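Long-range contacts in deoxycytidylate deaminase (Cyanophage S-TIM5, PDB 4P9C), which probably catalyses the zinc-dependent hydrolytic deamination of the nucleotide dCMP to dUMP: residues Gln21-Lys26 with Gly44-Pro49; Ser39-Gly44 with Val77-Ser82; Ala71-Leu76 with Pro99-Met104. All coordinates share one frame; numbering follows the deposited sequence. Where two conformers were deposited one is given.

Contact 1: Gln21-Lys26 with Gly44-Pro49. With DCM (2'-deoxycytidine-5'-monophosphate), chain N; DU (2'-deoxyuridine-5'-monophosphate), chain O.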
loop_
_atom_site.group_PDB
_atom_site.type_symbol
_atom_site.label_atom_id
_atom_site.label_comp_id
_atom_site.label_asym_id
_atom_site.label_seq_id
_atom_site.Cartn_x
_atom_site.Cartn_y
_atom_site.Cartn_z
ATOM N N GLN A 21 25.947 16.098 -0.405
ATOM C CA GLN A 21 27.255 15.994 0.242
ATOM C C GLN A 21 27.639 14.550 0.585
ATOM O O GLN A 21 28.797 14.268 0.909
ATOM C CB GLN A 21 27.320 16.895 1.480
ATOM C CG GLN A 21 27.245 18.397 1.166
ATOM C CD GLN A 21 28.356 18.871 0.235
ATOM O OE1 GLN A 21 29.541 18.725 0.536
ATOM N NE2 GLN A 21 27.971 19.448 -0.899
ATOM N N VAL A 22 26.667 13.645 0.493
ATOM C CA VAL A 22 26.886 12.220 0.745
ATOM C C VAL A 22 27.586 11.549 -0.448
ATOM O O VAL A 22 28.276 10.536 -0.282
ATOM C CB VAL A 22 25.556 11.500 1.101
ATOM C CG1 VAL A 22 25.775 10.017 1.376
ATOM C CG2 VAL A 22 24.895 12.168 2.308
ATOM N N SER A 23 27.410 12.125 -1.640
ATOM C CA SER A 23 28.066 11.655 -2.869
ATOM C C SER A 23 29.593 11.605 -2.752
ATOM O O SER A 23 30.199 12.468 -2.113
ATOM C CB SER A 23 27.673 12.547 -4.049
ATOM O OG SER A 23 28.166 12.025 -5.269
ATOM N N ASN A 24 30.205 10.594 -3.374
ATOM C CA ASN A 24 31.668 10.452 -3.386
ATOM C C ASN A 24 32.288 11.117 -4.618
ATOM O O ASN A 24 33.508 11.081 -4.825
ATOM C CB ASN A 24 32.059 8.972 -3.338
ATOM C CG ASN A 24 33.557 8.765 -3.163
ATOM O OD1 ASN A 24 34.137 9.174 -2.158
ATOM N ND2 ASN A 24 34.186 8.125 -4.144
ATOM N N CYS A 25 31.413 11.748 -5.398
ATOM C CA CYS A 25 31.788 12.366 -6.671
ATOM C C CYS A 25 32.758 13.532 -6.512
ATOM O O CYS A 25 32.626 14.356 -5.600
ATOM C CB CYS A 25 30.544 12.827 -7.445
ATOM S SG CYS A 25 29.743 11.536 -8.468
ATOM N N LYS A 26 33.738 13.596 -7.415
ATOM C CA LYS A 26 34.728 14.679 -7.386
ATOM C C LYS A 26 34.397 15.838 -8.344
ATOM O O LYS A 26 34.712 16.994 -8.047
ATOM C CB LYS A 26 36.147 14.149 -7.652
ATOM C CG LYS A 26 36.612 13.034 -6.705
ATOM C CD LYS A 26 36.894 13.532 -5.289
ATOM C CE LYS A 26 37.310 12.336 -4.387
ATOM N NZ LYS A 26 37.564 12.877 -2.967
ATOM N N GLY A 44 17.892 10.975 -3.568
ATOM C CA GLY A 44 18.902 10.427 -4.457
ATOM C C GLY A 44 20.094 11.341 -4.622
ATOM O O GLY A 44 19.959 12.565 -4.624
ATOM N N TRP A 45 21.267 10.734 -4.754
ATOM C CA TRP A 45 22.483 11.469 -5.061
ATOM C C TRP A 45 23.291 10.689 -6.089
ATOM O O TRP A 45 23.127 9.471 -6.218
ATOM C CB TRP A 45 23.304 11.717 -3.795
ATOM C CG TRP A 45 23.745 10.460 -3.126
ATOM C CD1 TRP A 45 24.836 9.705 -3.447
ATOM C CD2 TRP A 45 23.102 9.797 -2.031
ATOM N NE1 TRP A 45 24.917 8.615 -2.616
ATOM C CE2 TRP A 45 23.869 8.643 -1.740
ATOM C CE3 TRP A 45 21.961 10.066 -1.267
ATOM C CZ2 TRP A 45 23.525 7.758 -0.713
ATOM C CZ3 TRP A 45 21.623 9.183 -0.245
ATOM C CH2 TRP A 45 22.407 8.047 0.025
ATOM N N ASN A 46 24.162 11.387 -6.816
ATOM C CA ASN A 46 24.970 10.753 -7.857
ATOM C C ASN A 46 26.022 9.799 -7.294
ATOM O O ASN A 46 26.676 10.101 -6.294
ATOM C CB ASN A 46 25.600 11.784 -8.815
ATOM C CG ASN A 46 26.406 12.869 -8.099
ATOM O OD1 ASN A 46 26.146 13.207 -6.943
ATOM N ND2 ASN A 46 27.379 13.433 -8.805
ATOM N N GLY A 47 26.163 8.646 -7.941
ATOM C CA GLY A 47 27.138 7.643 -7.527
ATOM C C GLY A 47 27.099 6.391 -8.379
ATOM O O GLY A 47 26.220 6.226 -9.229
ATOM N N THR A 48 28.066 5.510 -8.147
ATOM C CA THR A 48 28.077 4.192 -8.769
ATOM C C THR A 48 26.952 3.341 -8.175
ATOM O O THR A 48 26.502 3.613 -7.060
ATOM C CB THR A 48 29.429 3.473 -8.566
ATOM O OG1 THR A 48 29.718 3.372 -7.166
ATOM C CG2 THR A 48 30.558 4.226 -9.260
ATOM N N PRO A 49 26.492 2.312 -8.916
ATOM C CA PRO A 49 25.430 1.416 -8.446
ATOM C C PRO A 49 25.800 0.652 -7.179
ATOM O O PRO A 49 26.987 0.476 -6.884
ATOM C CB PRO A 49 25.260 0.434 -9.609
ATOM C CG PRO A 49 25.769 1.162 -10.797
ATOM C CD PRO A 49 26.909 1.977 -10.287
HETATM N N1 DCM N . 21.532 5.766 -3.233
HETATM C C2 DCM N . 20.681 6.812 -3.140
HETATM N N3 DCM N . 19.935 7.007 -1.966
HETATM C C4 DCM N . 20.071 6.113 -0.890
HETATM C C5 DCM N . 20.945 5.038 -0.986
HETATM C C6 DCM N . 21.674 4.864 -2.157
HETATM O O2 DCM N . 20.543 7.607 -4.069
HETATM N N4 DCM N . 19.369 6.300 0.224
HETATM C "C1'" DCM N . 22.318 5.542 -4.479
HETATM C "C2'" DCM N . 23.530 6.451 -4.572
HETATM C "C3'" DCM N . 24.573 5.582 -5.225
HETATM C "C4'" DCM N . 24.236 4.181 -4.738
HETATM O "O4'" DCM N . 22.807 4.166 -4.498
HETATM O "O3'" DCM N . 24.428 5.639 -6.658
HETATM C "C5'" DCM N . 25.030 3.852 -3.464
HETATM O "O5'" DCM N . 24.751 2.495 -3.098
HETATM P P DCM N . 24.922 2.037 -1.573
HETATM O O1P DCM N . 24.101 2.828 -0.622
HETATM O O2P DCM N . 24.570 0.458 -1.520
HETATM O O3P DCM N . 26.511 2.125 -1.236
HETATM O OP3 DU O . 30.297 14.747 -15.395
HETATM P P DU O . 29.215 15.719 -15.604
HETATM O OP1 DU O . 29.663 17.040 -16.096
HETATM O OP2 DU O . 27.999 15.208 -16.251
HETATM O "O5'" DU O . 28.740 16.082 -14.133
HETATM C "C5'" DU O . 29.315 15.409 -13.010
HETATM C "C4'" DU O . 28.201 14.827 -12.137
HETATM O "O4'" DU O . 26.943 15.401 -12.523
HETATM C "C3'" DU O . 28.039 13.346 -12.441
HETATM O "O3'" DU O . 28.700 12.574 -11.427
HETATM C "C2'" DU O . 26.539 13.113 -12.360
HETATM C "C1'" DU O . 25.972 14.478 -12.009
HETATM N N1 DU O . 24.674 14.704 -12.683
HETATM C C2 DU O . 23.546 14.232 -12.131
HETATM O O2 DU O . 23.598 13.616 -11.067
HETATM N N3 DU O . 22.310 14.436 -12.757
HETATM C C4 DU O . 22.249 15.137 -13.966
HETATM O O4 DU O . 21.167 15.320 -14.521
HETATM C C5 DU O . 23.418 15.624 -14.536
HETATM C C6 DU O . 24.631 15.407 -13.894
HETATM O O HOH W 1 28.755 8.544 -4.601
#
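Trp45 lies with its indole between Val22 on one face and the cytosine nucleotide DCM on the other. Val22 CG1 stands 4.0 Å from the centroid of the six-membered ring, 19° off the ring normal, a CH-pi contact over the face. On the opposite face DCM C2 sits 3.6 Å above the plane, offset toward the rim, with the base roughly parallel to the indole. Ser23 CA approaches CD1 obliquely. CG of Trp45 falls between the backbone N and the carbonyl carbon (chi1 61°), which swings the indole toward Val22, while the backbone N of Trp45 donates to DCM O2 at 3.3 Å.

The second flat group is the Asn46 amide. Ser23 OG lies 2.9 Å from Asn46 OD1 and 2.6 Å from Asn46 O, and its single proton cannot be assigned between them. Ser23 OG also accepts from Cys25 N at 3.3 Å (158°), closing an ST turn. A water joins the segments again, accepting from Asn24 N at 2.8 Å and donating to Asn46 O. Asn46 ND2 donates to O3' of the deoxyuridylate DU at 3.1 Å. Asn46 ND2 also donates to Met28 O, and Val30 N donates to Asn46 OD1. Cys25, which forms a disulfide with Cys57, reaches the amide through SG, but its two conformers leave that approach doubtful. Ile8 of a second subunit packs on both Val22 and Trp45.

Neighbouring residues thus serve two nucleotides: Trp45 lines the DCM pocket, which also takes dTTP and is consistent with an effector site, while Asn46 holds the sugar of DU. The bonds around Asn46 fix which end of its amide is oxygen and which nitrogen, so ND2 stays directed at the nucleotide.

Contact 2: Ser39-Gly44 with Val77-Ser82; sequences SILAHG and VKMAKS. With DCM (2'-deoxycytidine-5'-monophosphate), chain N.
Leu41 begins the contact by laying its CB 3.6 Å from Met79 SD and its CD1 3.8 Å from Met79 CE, the two side chains crossing at a slant. Met79 reaches them because its chain bends at chi2 and chi3, folding the thioether back over the strand. Ala42 points its methyl at the helix, where CB sits 3.7 Å from Met79 SD and 3.8 Å from Lys78 CB; the one methyl thus touches both helix side chains. His43 starts off away from the helix, yet its imidazole meets the end of Lys78, with CD2 3.8 Å from NZ. Lys78, bent at chi2 and chi4, brings NZ beside N4 of DCM, and His43 presents its ring edge to the same amino group; the lysine ammonium itself is hydrogen-bonded to Gly38 O of a second subunit. Gly44 then passes the base, its CA 3.3 Å from DCM O2. His43 and Lys78 thereby line one end of the dCMP pocket. The axes of strand segment 40-44 and helix segment 77-81 run at 139°, 8.0 Å apart at closest approach, with strand 31-35 alongside: Val34 touches both Ala42 and Met79, and Phe19 of helix 6-20 stacks on His43.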
loop_
_atom_site.group_PDB
_atom_site.type_symbol
_atom_site.label_atom_id
_atom_site.label_comp_id
_atom_site.label_asym_id
_atom_site.label_seq_id
_atom_site.Cartn_x
_atom_site.Cartn_y
_atom_site.Cartn_z
ATOM N N SER A 39 5.893 15.125 2.535
ATOM C CA SER A 39 6.657 13.921 2.862
ATOM C C SER A 39 7.788 13.719 1.858
ATOM O O SER A 39 7.581 13.860 0.650
ATOM C CB SER A 39 5.737 12.697 2.894
ATOM O OG SER A 39 6.413 11.553 3.391
ATOM N N ILE A 40 8.978 13.397 2.356
ATOM C CA ILE A 40 10.125 13.141 1.486
ATOM C C ILE A 40 10.184 11.658 1.127
ATOM O O ILE A 40 10.672 10.828 1.909
ATOM C CB ILE A 40 11.456 13.615 2.119
ATOM C CG1 ILE A 40 11.408 15.121 2.407
ATOM C CG2 ILE A 40 12.635 13.285 1.195
ATOM C CD1 ILE A 40 12.490 15.619 3.359
ATOM N N LEU A 41 9.681 11.332 -0.063
ATOM C CA LEU A 41 9.519 9.934 -0.470
ATOM C C LEU A 41 10.807 9.288 -0.973
ATOM O O LEU A 41 10.989 8.074 -0.829
ATOM C CB LEU A 41 8.407 9.807 -1.517
ATOM C CG LEU A 41 7.108 10.583 -1.242
ATOM C CD1 LEU A 41 6.159 10.438 -2.420
ATOM C CD2 LEU A 41 6.430 10.141 0.062
ATOM N N ALA A 42 11.690 10.091 -1.557
ATOM C CA ALA A 42 12.974 9.585 -2.038
ATOM C C ALA A 42 14.072 10.633 -1.971
ATOM O O ALA A 42 13.844 11.809 -2.268
ATOM C CB ALA A 42 12.839 9.045 -3.459
ATOM N N HIS A 43 15.268 10.225 -1.612
ATOM C CA HIS A 43 16.440 11.079 -1.656
ATOM C C HIS A 43 17.573 10.422 -2.420
ATOM O O HIS A 43 18.127 9.458 -1.999
ATOM C CB HIS A 43 16.892 11.488 -0.267
ATOM C CG HIS A 43 17.105 10.355 0.670
ATOM N ND1 HIS A 43 16.342 10.179 1.788
ATOM C CD2 HIS A 43 17.998 9.352 0.671
ATOM C CE1 HIS A 43 16.751 9.115 2.439
ATOM N NE2 HIS A 43 17.753 8.593 1.778
ATOM N N GLY A 44 17.892 10.975 -3.568
ATOM C CA GLY A 44 18.902 10.427 -4.457
ATOM C C GLY A 44 20.094 11.341 -4.622
ATOM O O GLY A 44 19.959 12.565 -4.624
ATOM N N VAL A 77 14.450 5.602 -9.509
ATOM C CA VAL A 77 14.586 4.174 -9.232
ATOM C C VAL A 77 14.086 3.866 -7.830
ATOM O O VAL A 77 13.445 2.834 -7.595
ATOM C CB VAL A 77 16.062 3.730 -9.382
ATOM C CG1 VAL A 77 16.321 2.390 -8.703
ATOM C CG2 VAL A 77 16.446 3.659 -10.857
ATOM N N LYS A 78 14.381 4.782 -6.910
ATOM C CA LYS A 78 13.959 4.678 -5.525
ATOM C C LYS A 78 12.444 4.666 -5.426
ATOM O O LYS A 78 11.873 3.930 -4.618
ATOM C CB LYS A 78 14.513 5.863 -4.734
ATOM C CG LYS A 78 14.641 5.636 -3.242
ATOM C CD LYS A 78 15.919 4.878 -2.908
ATOM C CE LYS A 78 16.203 4.899 -1.415
ATOM N NZ LYS A 78 16.546 6.277 -0.919
ATOM N N MET A 79 11.803 5.493 -6.252
ATOM C CA MET A 79 10.348 5.580 -6.281
ATOM C C MET A 79 9.704 4.328 -6.870
ATOM O O MET A 79 8.573 3.984 -6.521
ATOM C CB MET A 79 9.884 6.838 -7.021
ATOM C CG MET A 79 10.091 8.133 -6.234
ATOM S SD MET A 79 9.388 8.114 -4.567
ATOM C CE MET A 79 7.632 7.992 -4.920
ATOM N N ALA A 80 10.426 3.651 -7.760
ATOM C CA ALA A 80 9.979 2.370 -8.307
ATOM C C ALA A 80 10.065 1.265 -7.253
ATOM O O ALA A 80 9.289 0.307 -7.286
ATOM C CB ALA A 80 10.791 2.007 -9.537
ATOM N N LYS A 81 11.013 1.409 -6.328
ATOM C CA LYS A 81 11.156 0.492 -5.197
ATOM C C LYS A 81 10.226 0.879 -4.047
ATOM O O LYS A 81 10.047 0.110 -3.097
ATOM C CB LYS A 81 12.614 0.442 -4.714
ATOM C CG LYS A 81 13.547 -0.364 -5.616
ATOM C CD LYS A 81 14.956 -0.498 -5.029
ATOM C CE LYS A 81 15.823 0.716 -5.343
ATOM N NZ LYS A 81 17.192 0.604 -4.752
ATOM N N SER A 82 9.635 2.068 -4.144
ATOM C CA SER A 82 8.738 2.571 -3.111
ATOM C C SER A 82 7.320 2.040 -3.298
ATOM O O SER A 82 6.961 1.561 -4.383
ATOM C CB SER A 82 8.741 4.104 -3.109
ATOM O OG SER A 82 8.054 4.616 -1.981
HETATM N N1 DCM N . 21.532 5.766 -3.233
HETATM C C2 DCM N . 20.681 6.812 -3.140
HETATM N N3 DCM N . 19.935 7.007 -1.966
HETATM C C4 DCM N . 20.071 6.113 -0.890
HETATM C C5 DCM N . 20.945 5.038 -0.986
HETATM C C6 DCM N . 21.674 4.864 -2.157
HETATM O O2 DCM N . 20.543 7.607 -4.069
HETATM N N4 DCM N . 19.369 6.300 0.224
HETATM C "C1'" DCM N . 22.318 5.542 -4.479
HETATM C "C2'" DCM N . 23.530 6.451 -4.572
HETATM C "C3'" DCM N . 24.573 5.582 -5.225
HETATM C "C4'" DCM N . 24.236 4.181 -4.738
HETATM O "O4'" DCM N . 22.807 4.166 -4.498
HETATM O "O3'" DCM N . 24.428 5.639 -6.658
HETATM C "C5'" DCM N . 25.030 3.852 -3.464
HETATM O "O5'" DCM N . 24.751 2.495 -3.098
HETATM P P DCM N . 24.922 2.037 -1.573
HETATM O O1P DCM N . 24.101 2.828 -0.622
HETATM O O2P DCM N . 24.570 0.458 -1.520
HETATM O O3P DCM N . 26.511 2.125 -1.236
#

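Contact 3: Ala71-Leu76 with Pro99-Met104. With ZN (zinc ion), chain M; DCM (2'-deoxycytidine-5'-monophosphate), chain N; DU (2'-deoxyuridine-5'-monophosphate), chain O.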
loop_
_atom_site.group_PDB
_atom_site.type_symbol
_atom_site.label_atom_id
_atom_site.label_comp_id
_atom_site.label_asym_id
_atom_site.label_seq_id
_atom_site.Cartn_x
_atom_site.Cartn_y
_atom_site.Cartn_z
ATOM N N ALA A 71 21.542 11.759 -9.846
ATOM C CA ALA A 71 20.703 11.916 -8.660
ATOM C C ALA A 71 19.227 11.722 -8.998
ATOM O O ALA A 71 18.480 11.132 -8.213
ATOM C CB ALA A 71 20.931 13.279 -8.019
ATOM N N GLU A 72 18.821 12.222 -10.166
ATOM C CA GLU A 72 17.429 12.131 -10.619
ATOM C C GLU A 72 17.071 10.698 -10.968
ATOM O O GLU A 72 15.939 10.267 -10.750
ATOM C CB GLU A 72 17.175 13.025 -11.835
ATOM C CG GLU A 72 17.420 14.512 -11.608
ATOM C CD GLU A 72 18.880 14.903 -11.757
ATOM O OE1 GLU A 72 19.218 16.058 -11.430
ATOM O OE2 GLU A 72 19.695 14.063 -12.197
ATOM N N GLN A 73 18.037 9.970 -11.519
ATOM C CA GLN A 73 17.859 8.557 -11.828
ATOM C C GLN A 73 17.681 7.751 -10.554
ATOM O O GLN A 73 16.792 6.903 -10.469
ATOM C CB GLN A 73 19.050 8.015 -12.612
ATOM C CG GLN A 73 19.014 8.310 -14.097
ATOM C CD GLN A 73 20.264 7.833 -14.805
ATOM O OE1 GLN A 73 21.378 7.987 -14.302
ATOM N NE2 GLN A 73 20.087 7.257 -15.988
ATOM N N ASN A 74 18.529 8.025 -9.565
ATOM C CA ASN A 74 18.472 7.333 -8.286
ATOM C C ASN A 74 17.175 7.572 -7.535
ATOM O O ASN A 74 16.663 6.659 -6.886
ATOM C CB ASN A 74 19.670 7.703 -7.415
ATOM C CG ASN A 74 20.883 6.856 -7.714
ATOM O OD1 ASN A 74 20.769 5.656 -7.973
ATOM N ND2 ASN A 74 22.056 7.470 -7.675
ATOM N N ALA A 75 16.647 8.791 -7.623
ATOM C CA ALA A 75 15.372 9.121 -6.994
ATOM C C ALA A 75 14.221 8.437 -7.724
ATOM O O ALA A 75 13.264 7.981 -7.098
ATOM C CB ALA A 75 15.167 10.629 -6.960
ATOM N N LEU A 76 14.332 8.364 -9.046
ATOM C CA LEU A 76 13.336 7.719 -9.890
ATOM C C LEU A 76 13.274 6.226 -9.577
ATOM O O LEU A 76 12.192 5.664 -9.397
ATOM C CB LEU A 76 13.702 7.934 -11.363
ATOM C CG LEU A 76 12.627 8.108 -12.447
ATOM C CD1 LEU A 76 11.842 6.820 -12.709
ATOM C CD2 LEU A 76 11.677 9.269 -12.130
ATOM N N PRO A 99 18.889 16.309 -20.025
ATOM C CA PRO A 99 17.821 15.957 -20.970
ATOM C C PRO A 99 17.258 14.537 -20.819
ATOM O O PRO A 99 16.039 14.362 -20.905
ATOM C CB PRO A 99 18.498 16.119 -22.333
ATOM C CG PRO A 99 19.488 17.195 -22.114
ATOM C CD PRO A 99 19.996 17.010 -20.707
ATOM N N ASP A 100 18.133 13.549 -20.599
ATOM C CA ASP A 100 17.699 12.153 -20.453
ATOM C C ASP A 100 16.847 11.963 -19.206
ATOM O O ASP A 100 15.846 11.244 -19.240
ATOM C CB ASP A 100 18.891 11.191 -20.419
ATOM C CG ASP A 100 18.461 9.726 -20.404
ATOM O OD1 ASP A 100 17.440 9.400 -21.046
ATOM O OD2 ASP A 100 19.144 8.907 -19.753
ATOM N N CYS A 101 17.242 12.611 -18.112
ATOM C CA CYS A 101 16.488 12.549 -16.863
ATOM C C CYS A 101 15.184 13.345 -16.966
ATOM O O CYS A 101 14.120 12.838 -16.605
ATOM C CB CYS A 101 17.337 13.043 -15.688
ATOM S SG CYS A 101 18.653 11.893 -15.179
ATOM N N SER A 102 15.278 14.578 -17.469
ATOM C CA SER A 102 14.117 15.455 -17.661
ATOM C C SER A 102 12.968 14.745 -18.374
ATOM O O SER A 102 11.797 14.918 -18.024
ATOM C CB SER A 102 14.522 16.698 -18.459
ATOM O OG SER A 102 15.423 17.510 -17.722
ATOM N N LYS A 103 13.335 13.955 -19.378
ATOM C CA LYS A 103 12.417 13.147 -20.167
ATOM C C LYS A 103 11.625 12.179 -19.286
ATOM O O LYS A 103 10.397 12.094 -19.395
ATOM C CB LYS A 103 13.226 12.377 -21.217
ATOM C CG LYS A 103 12.421 11.489 -22.150
ATOM C CD LYS A 103 13.252 10.304 -22.646
ATOM C CE LYS A 103 14.350 10.724 -23.614
ATOM N NZ LYS A 103 15.017 9.545 -24.237
ATOM N N MET A 104 12.332 11.457 -18.417
ATOM C CA MET A 104 11.703 10.488 -17.516
ATOM C C MET A 104 10.904 11.175 -16.407
ATOM O O MET A 104 9.857 10.675 -15.992
ATOM C CB MET A 104 12.751 9.537 -16.924
ATOM C CG MET A 104 13.302 8.517 -17.922
ATOM S SD MET A 104 14.544 7.397 -17.233
ATOM C CE MET A 104 15.975 8.473 -17.124
HETATM ZN ZN ZN M . 20.525 13.295 -15.260
HETATM N N1 DCM N . 21.532 5.766 -3.233
HETATM C C2 DCM N . 20.681 6.812 -3.140
HETATM N N3 DCM N . 19.935 7.007 -1.966
HETATM C C4 DCM N . 20.071 6.113 -0.890
HETATM C C5 DCM N . 20.945 5.038 -0.986
HETATM C C6 DCM N . 21.674 4.864 -2.157
HETATM O O2 DCM N . 20.543 7.607 -4.069
HETATM N N4 DCM N . 19.369 6.300 0.224
HETATM C "C1'" DCM N . 22.318 5.542 -4.479
HETATM C "C2'" DCM N . 23.530 6.451 -4.572
HETATM C "C3'" DCM N . 24.573 5.582 -5.225
HETATM C "C4'" DCM N . 24.236 4.181 -4.738
HETATM O "O4'" DCM N . 22.807 4.166 -4.498
HETATM O "O3'" DCM N . 24.428 5.639 -6.658
HETATM C "C5'" DCM N . 25.030 3.852 -3.464
HETATM O "O5'" DCM N . 24.751 2.495 -3.098
HETATM P P DCM N . 24.922 2.037 -1.573
HETATM O O1P DCM N . 24.101 2.828 -0.622
HETATM O O2P DCM N . 24.570 0.458 -1.520
HETATM O O3P DCM N . 26.511 2.125 -1.236
HETATM O OP3 DU O . 30.297 14.747 -15.395
HETATM P P DU O . 29.215 15.719 -15.604
HETATM O OP1 DU O . 29.663 17.040 -16.096
HETATM O OP2 DU O . 27.999 15.208 -16.251
HETATM O "O5'" DU O . 28.740 16.082 -14.133
HETATM C "C5'" DU O . 29.315 15.409 -13.010
HETATM C "C4'" DU O . 28.201 14.827 -12.137
HETATM O "O4'" DU O . 26.943 15.401 -12.523
HETATM C "C3'" DU O . 28.039 13.346 -12.441
HETATM O "O3'" DU O . 28.700 12.574 -11.427
HETATM C "C2'" DU O . 26.539 13.113 -12.360
HETATM C "C1'" DU O . 25.972 14.478 -12.009
HETATM N N1 DU O . 24.674 14.704 -12.683
HETATM C C2 DU O . 23.546 14.232 -12.131
HETATM O O2 DU O . 23.598 13.616 -11.067
HETATM N N3 DU O . 22.310 14.436 -12.757
HETATM C C4 DU O . 22.249 15.137 -13.966
HETATM O O4 DU O . 21.167 15.320 -14.521
HETATM C C5 DU O . 23.418 15.624 -14.536
HETATM C C6 DU O . 24.631 15.407 -13.894
#
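The zinc site of the cytidine and deoxycytidylate deaminase fold joins helix 71-81 to helix 99-107, and here Cys101 meets Glu72 and Gln73. Cys101 SG binds zinc at 2.3 Å and lies 3.8 Å from both Glu72 CB and Gln73 CG, so the metal ligand doubles as the packing surface between the helices. His70, Cys98 and DU O4 complete the zinc coordination, O4 lying 2.2 Å from the zinc. The chain of Glu72, bent at chi2 (83°), carries its carboxylate to the pyrimidine, where OE2 accepts from DU N3 at 2.7 Å. Ala71 N donates to DU O2 at 3.0 Å, so one helix start reads two positions of the base. Glu72 is the predicted proton donor, and this pose is consistent with that role. Gln73 CG nears Met104 CE at 4.3 Å, while the amide of Gln73 turns to His70 N through OE1. Asp100 OD1 is hydrogen-bonded to Gln73 NE2 of a third subunit. Segments 71-76 and 99-104 run roughly parallel, their axes at 28° and 9.7 Å apart at closest approach. Ala71 and Ala75 rest on strand 31-35, Ser102 faces helix 123-130, and Leu76 and Gln73 of the third subunit pack on Leu76 and Met104.

The three contacts lie 12 to 16 Å apart between centres, contacts 1 and 2 being the most distant pair and contacts 2 and 3 the closest. Strand 40-45, at the margin of the sheet within this chain, serves contacts 1 and 2, which share Gly44; helix 71-81 serves contacts 2 and 3. Along the chain contact 1 closes before contact 3 opens, whereas the segments of contact 2 alternate with those of each of the others. Trp45 O and Asn74 ND2, 2.7 Å apart, probably bond contact 1 to contact 3. All three border DCM, and contacts 1 and 3 also border DU, so strand and helix connect the zinc site to the second nucleotide pocket.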